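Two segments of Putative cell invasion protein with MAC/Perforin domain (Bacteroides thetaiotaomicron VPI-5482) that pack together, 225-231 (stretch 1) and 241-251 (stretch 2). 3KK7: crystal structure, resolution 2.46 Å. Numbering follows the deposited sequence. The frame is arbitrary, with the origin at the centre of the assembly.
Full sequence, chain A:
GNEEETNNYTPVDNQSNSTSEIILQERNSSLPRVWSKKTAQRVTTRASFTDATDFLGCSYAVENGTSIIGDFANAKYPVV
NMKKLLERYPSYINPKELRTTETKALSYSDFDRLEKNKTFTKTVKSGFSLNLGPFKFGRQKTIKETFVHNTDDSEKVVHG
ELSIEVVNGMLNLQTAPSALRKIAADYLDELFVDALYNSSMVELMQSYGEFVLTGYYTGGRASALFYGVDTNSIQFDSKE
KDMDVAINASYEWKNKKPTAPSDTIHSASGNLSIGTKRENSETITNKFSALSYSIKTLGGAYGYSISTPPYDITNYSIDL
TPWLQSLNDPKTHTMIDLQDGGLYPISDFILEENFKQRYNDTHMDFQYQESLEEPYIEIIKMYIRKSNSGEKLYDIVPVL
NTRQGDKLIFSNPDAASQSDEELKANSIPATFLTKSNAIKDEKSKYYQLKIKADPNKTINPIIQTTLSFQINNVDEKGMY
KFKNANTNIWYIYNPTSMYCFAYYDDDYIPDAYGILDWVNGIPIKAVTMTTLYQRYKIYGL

Stretch 1 225-231: LFYGVDT
Stretch 2 241-251: KDMDVAINASY

Residues 225-230 form an extended strand that begins earlier in the chain, and the stretch from Lys241 to Asn248 is helical, in a helix that likewise starts before the stretch. The helix packs across the strand with a closest axial approach of 10.2 Å and an angle of 129° between the N-to-C directions, so the two run obliquely antiparallel. The register agrees with this direction: the CA atoms of Phe226 and Ile247 lie 8.1 Å apart, those of Gly228 and Met243 7.6 Å, and those of Asp230 and Asp242 7.8 Å. The contact is small, burying 294 Å² summed over both sides.

Strand alternation sets which residues take part. Backbone angles are extended throughout, from -125/144 at Phe226 through -116/143 at Gly228 to -76/124 at Asp230, and the CA-to-CB bonds of Phe226 and Asp230 point toward the helix. Those of Tyr227 and Val229 point away; both of these residues adopt chi1 t and make no contact with the helix. Thr231, at -63/-42, leaves the extended conformation.

Phe226 contributes the largest covered area, 88 Å². With chi1 at -60° (m) and chi2 at 74°, its ring presents one face to Ile247, whose CG1 stands 4.1 Å from the centroid of the Phe226 ring and only 12° off the ring normal, a CH-pi arrangement. The closest atoms of this pair are Phe226 CE1 and Ile247 CG1, also at 4.1 Å. Although the CA-to-CB bond of Ile247 runs sideways, its m,t rotamer (-73°, 173°) leaves CG1 over the ring. Farther along, Ser250 CB approaches Phe226 CE2 obliquely at 4.4 Å. Ser250 has chi1 m (-70°), which turns its hydroxyl back to the preceding helical turn, where Ser250 OG donates to Ala246 O at 2.7 Å.

Met243 is modelled as selenomethionine. Its CA-to-CB bond also points sideways, but chi1 t (176°) followed by chi2 and chi3 both p (68° and 69°) folds the end of the chain nearer the strand. Met243 SE lies 3.8 Å from Phe226 CB and 5.2 Å from the centroid of the Phe226 ring, 44° off its normal, an oblique approach. Met243 CE then reaches 3.8 Å from Gly228 N. The absence of a side chain at Gly228 matters here, because an ideally placed CB would point toward the helix and sit a tight 3.1 Å from Met243 CE.

At the other end, two acidic side chains meet. Asp230, chi1 t (-163°) and chi2 -67°, and Asp242, chi1 m (-70°) and chi2 -11°, bring Asp230 OD2 to 2.5 Å from Asp242 OD2. Oxygens this close suggest that one acid group is protonated, although the position of the proton is undetermined. Asp230 OD1 lies 3.4 Å from Asp242 OD2 without bonding to it.

Within the helix, Ile247 N donates to Met243 O at 2.7 Å, so these two contacting residues lie one turn apart; Ala246 N likewise donates to Asp242 O at 3.0 Å.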

# COMPACT_ATOMS: atom_id res chain seq x y z
N LEU A 225 13.96 -22.47 -1.16
CA LEU A 225 14.81 -21.61 -0.36
C LEU A 225 15.90 -22.46 0.25
O LEU A 225 15.66 -23.63 0.57
CB LEU A 225 14.02 -20.90 0.74
CG LEU A 225 12.77 -20.17 0.27
CD1 LEU A 225 11.97 -19.74 1.48
CD2 LEU A 225 13.18 -19.00 -0.59
N PHE A 226 17.09 -21.88 0.39
CA PHE A 226 18.25 -22.57 0.93
C PHE A 226 18.83 -21.81 2.12
O PHE A 226 18.86 -20.55 2.16
CB PHE A 226 19.35 -22.71 -0.14
CG PHE A 226 18.95 -23.50 -1.36
CD1 PHE A 226 18.10 -22.96 -2.30
CD2 PHE A 226 19.45 -24.75 -1.58
CE1 PHE A 226 17.75 -23.67 -3.41
CE2 PHE A 226 19.09 -25.45 -2.69
CZ PHE A 226 18.25 -24.91 -3.61
N TYR A 227 19.31 -22.58 3.08
CA TYR A 227 20.00 -22.04 4.23
C TYR A 227 21.29 -22.80 4.43
O TYR A 227 21.28 -23.97 4.79
CB TYR A 227 19.09 -22.12 5.46
CG TYR A 227 19.70 -21.52 6.70
CD1 TYR A 227 20.49 -22.29 7.54
CD2 TYR A 227 19.48 -20.17 7.05
CE1 TYR A 227 21.05 -21.74 8.70
CE2 TYR A 227 20.04 -19.62 8.22
CZ TYR A 227 20.82 -20.41 9.03
OH TYR A 227 21.38 -19.91 10.17
N GLY A 228 22.41 -22.12 4.17
CA GLY A 228 23.77 -22.70 4.28
C GLY A 228 24.68 -22.06 5.35
O GLY A 228 24.65 -20.84 5.59
N VAL A 229 25.48 -22.92 5.99
CA VAL A 229 26.57 -22.46 6.85
C VAL A 229 27.88 -22.69 6.08
O VAL A 229 28.31 -23.84 5.91
CB VAL A 229 26.56 -23.15 8.21
CG1 VAL A 229 27.80 -22.77 9.02
CG2 VAL A 229 25.28 -22.78 8.96
N ASP A 230 28.48 -21.61 5.61
CA ASP A 230 29.70 -21.69 4.83
C ASP A 230 30.83 -21.98 5.82
O ASP A 230 31.04 -21.26 6.80
CB ASP A 230 29.93 -20.40 4.05
CG ASP A 230 30.92 -20.56 2.92
OD1 ASP A 230 32.12 -20.81 3.19
OD2 ASP A 230 30.49 -20.42 1.76
N THR A 231 31.53 -23.07 5.55
CA THR A 231 32.55 -23.58 6.44
C THR A 231 33.73 -22.62 6.60
O THR A 231 34.23 -22.41 7.72
CB THR A 231 33.05 -24.92 5.87
OG1 THR A 231 31.93 -25.80 5.73
CG2 THR A 231 34.18 -25.57 6.76
N LYS A 241 29.08 -16.71 -3.98
CA LYS A 241 29.61 -17.53 -5.06
C LYS A 241 29.51 -19.01 -4.64
O LYS A 241 29.16 -19.86 -5.46
CB LYS A 241 31.04 -17.13 -5.45
CG LYS A 241 31.57 -17.75 -6.77
N ASP A 242 29.78 -19.31 -3.38
CA ASP A 242 29.60 -20.68 -2.91
C ASP A 242 28.14 -21.13 -3.05
O ASP A 242 27.85 -22.23 -3.51
CB ASP A 242 30.08 -20.86 -1.47
CG ASP A 242 31.61 -20.76 -1.32
OD1 ASP A 242 32.32 -20.76 -2.35
OD2 ASP A 242 32.11 -20.69 -0.18
N MSE A 243 27.21 -20.27 -2.69
CA MSE A 243 25.79 -20.63 -2.78
C MSE A 243 25.35 -20.73 -4.25
O MSE A 243 24.66 -21.69 -4.64
CB MSE A 243 24.95 -19.63 -1.97
CG MSE A 243 23.44 -19.84 -2.06
SE MSE A 243 22.80 -21.46 -1.23
CE MSE A 243 23.13 -20.98 0.64
N ASP A 244 25.77 -19.74 -5.06
CA ASP A 244 25.57 -19.78 -6.51
C ASP A 244 25.95 -21.16 -7.09
O ASP A 244 25.23 -21.72 -7.91
CB ASP A 244 26.42 -18.70 -7.21
CG ASP A 244 25.88 -17.28 -7.04
OD1 ASP A 244 24.77 -17.05 -6.51
OD2 ASP A 244 26.60 -16.37 -7.45
N VAL A 245 27.08 -21.71 -6.65
CA VAL A 245 27.57 -23.00 -7.16
C VAL A 245 26.73 -24.12 -6.61
O VAL A 245 26.40 -25.07 -7.34
CB VAL A 245 29.04 -23.26 -6.74
CG1 VAL A 245 29.53 -24.65 -7.21
CG2 VAL A 245 29.97 -22.15 -7.29
N ALA A 246 26.35 -24.01 -5.34
CA ALA A 246 25.60 -25.07 -4.69
C ALA A 246 24.20 -25.19 -5.29
O ALA A 246 23.77 -26.27 -5.70
CB ALA A 246 25.52 -24.85 -3.22
N ILE A 247 23.49 -24.06 -5.35
CA ILE A 247 22.16 -24.06 -5.96
C ILE A 247 22.21 -24.73 -7.31
O ILE A 247 21.43 -25.62 -7.60
CB ILE A 247 21.60 -22.64 -6.16
CG1 ILE A 247 21.20 -22.04 -4.80
CG2 ILE A 247 20.38 -22.69 -7.12
CD1 ILE A 247 20.77 -20.54 -4.86
N ASN A 248 23.18 -24.32 -8.12
CA ASN A 248 23.32 -24.81 -9.47
C ASN A 248 23.70 -26.29 -9.57
O ASN A 248 23.42 -26.92 -10.59
CB ASN A 248 24.28 -23.93 -10.25
CG ASN A 248 23.73 -23.51 -11.58
OD1 ASN A 248 22.60 -22.98 -11.67
ND2 ASN A 248 24.53 -23.71 -12.65
N ALA A 249 24.32 -26.86 -8.54
CA ALA A 249 24.60 -28.29 -8.53
C ALA A 249 23.49 -29.11 -7.85
O ALA A 249 23.60 -30.33 -7.76
CB ALA A 249 25.93 -28.58 -7.83
N SER A 250 22.42 -28.44 -7.42
CA SER A 250 21.44 -29.06 -6.53
C SER A 250 20.08 -29.30 -7.11
O SER A 250 19.14 -29.60 -6.38
CB SER A 250 21.28 -28.21 -5.27
OG SER A 250 22.46 -28.32 -4.50
N TYR A 251 19.94 -29.18 -8.43
CA TYR A 251 18.70 -29.56 -9.06
C TYR A 251 18.98 -30.04 -10.45
O TYR A 251 20.06 -29.83 -10.96
CB TYR A 251 17.70 -28.40 -9.03
CG TYR A 251 17.95 -27.37 -10.06
CD1 TYR A 251 18.84 -26.33 -9.82
CD2 TYR A 251 17.31 -27.42 -11.30
CE1 TYR A 251 19.10 -25.37 -10.77
CE2 TYR A 251 17.56 -26.45 -12.27
CZ TYR A 251 18.46 -25.43 -12.00
OH TYR A 251 18.72 -24.47 -12.95